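Alternansucrase (Leuconostoc mesenteroides, PDB 6HVG) is a large multidomain enzyme of glycoside hydrolase family 70, with a TIM-barrel-type core, a bound calcium ion and choline-binding-type repeats near both ends of its chain. Local coordinates at residues K1197-G1200 with V1201-Q1204. Residues are numbered along the deposited sequence; the frame is centred on the assembly and turned at random.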
loop_
_atom_site.group_PDB
_atom_site.type_symbol
_atom_site.label_atom_id
_atom_site.label_comp_id
_atom_site.label_asym_id
_atom_site.label_seq_id
_atom_site.Cartn_x
_atom_site.Cartn_y
_atom_site.Cartn_z
ATOM N N LYS A 1197 -6.704 18.553 -15.314
ATOM C CA LYS A 1197 -7.571 19.699 -15.552
ATOM C C LYS A 1197 -9.017 19.303 -15.340
ATOM O O LYS A 1197 -9.484 18.325 -15.891
ATOM C CB LYS A 1197 -7.357 20.202 -16.977
ATOM C CG LYS A 1197 -7.635 21.673 -17.184
ATOM C CD LYS A 1197 -7.602 22.054 -18.660
ATOM C CE LYS A 1197 -6.389 22.892 -19.022
ATOM N NZ LYS A 1197 -6.450 23.330 -20.447
ATOM N N SER A 1198 -9.725 20.065 -14.528
ATOM C CA SER A 1198 -11.142 19.832 -14.254
ATOM C C SER A 1198 -12.033 20.310 -15.410
ATOM O O SER A 1198 -11.581 21.086 -16.260
ATOM C CB SER A 1198 -11.492 20.586 -12.972
ATOM O OG SER A 1198 -12.812 20.319 -12.584
ATOM N N SER A 1199 -13.300 19.882 -15.418
ATOM C CA SER A 1199 -14.212 20.177 -16.539
ATOM C C SER A 1199 -14.465 21.671 -16.737
ATOM O O SER A 1199 -14.739 22.108 -17.857
ATOM C CB SER A 1199 -15.560 19.457 -16.369
ATOM O OG SER A 1199 -16.417 20.136 -15.439
ATOM N N GLY A 1200 -14.400 22.441 -15.652
ATOM C CA GLY A 1200 -14.654 23.876 -15.697
ATOM C C GLY A 1200 -16.127 24.243 -15.764
ATOM O O GLY A 1200 -16.464 25.427 -15.846
ATOM N N VAL A 1201 -16.999 23.239 -15.748
ATOM C CA VAL A 1201 -18.439 23.461 -15.877
ATOM C C VAL A 1201 -19.179 22.602 -14.828
ATOM O O VAL A 1201 -20.336 22.241 -14.988
ATOM C CB VAL A 1201 -18.878 23.205 -17.350
ATOM C CG1 VAL A 1201 -18.829 21.721 -17.699
ATOM C CG2 VAL A 1201 -20.257 23.790 -17.640
ATOM N N ASP A 1202 -18.481 22.330 -13.725
ATOM C CA ASP A 1202 -18.956 21.487 -12.619
ATOM C C ASP A 1202 -19.272 22.389 -11.418
ATOM O O ASP A 1202 -19.284 23.611 -11.572
ATOM C CB ASP A 1202 -17.900 20.415 -12.285
ATOM C CG ASP A 1202 -16.556 21.002 -11.805
ATOM O OD1 ASP A 1202 -16.301 22.230 -11.929
ATOM O OD2 ASP A 1202 -15.731 20.203 -11.305
ATOM N N TYR A 1203 -19.547 21.817 -10.245
ATOM C CA TYR A 1203 -19.853 22.634 -9.060
ATOM C C TYR A 1203 -18.612 23.322 -8.466
ATOM O O TYR A 1203 -18.731 24.335 -7.783
ATOM C CB TYR A 1203 -20.638 21.838 -8.007
ATOM C CG TYR A 1203 -22.068 21.583 -8.453
ATOM C CD1 TYR A 1203 -22.419 20.413 -9.126
ATOM C CD2 TYR A 1203 -23.056 22.539 -8.246
ATOM C CE1 TYR A 1203 -23.707 20.209 -9.575
ATOM C CE2 TYR A 1203 -24.354 22.342 -8.695
ATOM C CZ TYR A 1203 -24.671 21.182 -9.362
ATOM O OH TYR A 1203 -25.955 20.975 -9.799
ATOM N N GLN A 1204 -17.419 22.812 -8.769
ATOM C CA GLN A 1204 -16.170 23.525 -8.461
ATOM C C GLN A 1204 -16.078 24.854 -9.210
ATOM O O GLN A 1204 -15.467 25.804 -8.720
ATOM C CB GLN A 1204 -14.975 22.650 -8.819
ATOM C CG GLN A 1204 -13.616 23.297 -8.606
ATOM C CD GLN A 1204 -13.240 23.394 -7.140
ATOM O OE1 GLN A 1204 -13.165 22.376 -6.441
ATOM N NE2 GLN A 1204 -12.966 24.620 -6.671
HETATM O O HOH W 1 -13.836 22.968 -12.637
#
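An ST turn at Ser1199 and Val1201 shapes the short connection that carries the chain from strand 1190-1197 into helix 1203-1207. Ser1199 OG accepts the backbone N-H of Val1201, two residues ahead, at 3.2 Å from Val1201 N and along a nearly straight line, the N-H...O angle being 166°. The hydroxyl can reach forward because it stands between its own backbone N and carbonyl carbon (chi1 79°). From there it also packs against two neighbouring side chains, with Ser1199 OG 3.7 Å from Val1201 CG1 and 3.5 Å from Asp1202 CB. Gly1200, at the middle of the turn, takes a positive phi of 78°, a value that glycine adopts readily.

Just past the turn, Asp1202 is the N-cap of the helix: its OD1 accepts the backbone N-H of Ala1205 in the first turn, and Asp1114 OD2 receives the N-H of Tyr1203 nearby. The same OD1 also accepts a hydrogen bond from a water, 2.7 Å from the water oxygen. This water links the cap to the loop that follows the strand, since Ser1198 OG donates to it at 2.8 Å and Gly1200 N, at 3.1 Å from the water oxygen, makes a weak bond. Ser1198 and the carboxylate are thus joined through solvent; Ser1198 OG lies 3.2 Å from Asp1202 OD2, yet the angle is too poor for a direct hydrogen bond. Around the buried Ser1198, the backbone pairs with Trp1243, and the Ser1198 carbonyl is held by Gln1242 NE2. On the helix, Gln1204 turns its amide away from the turn, NE2 donating to Glu592 OE2 and to the Ile1240 carbonyl, while the ring of Tyr1203 stacks with Phe1120.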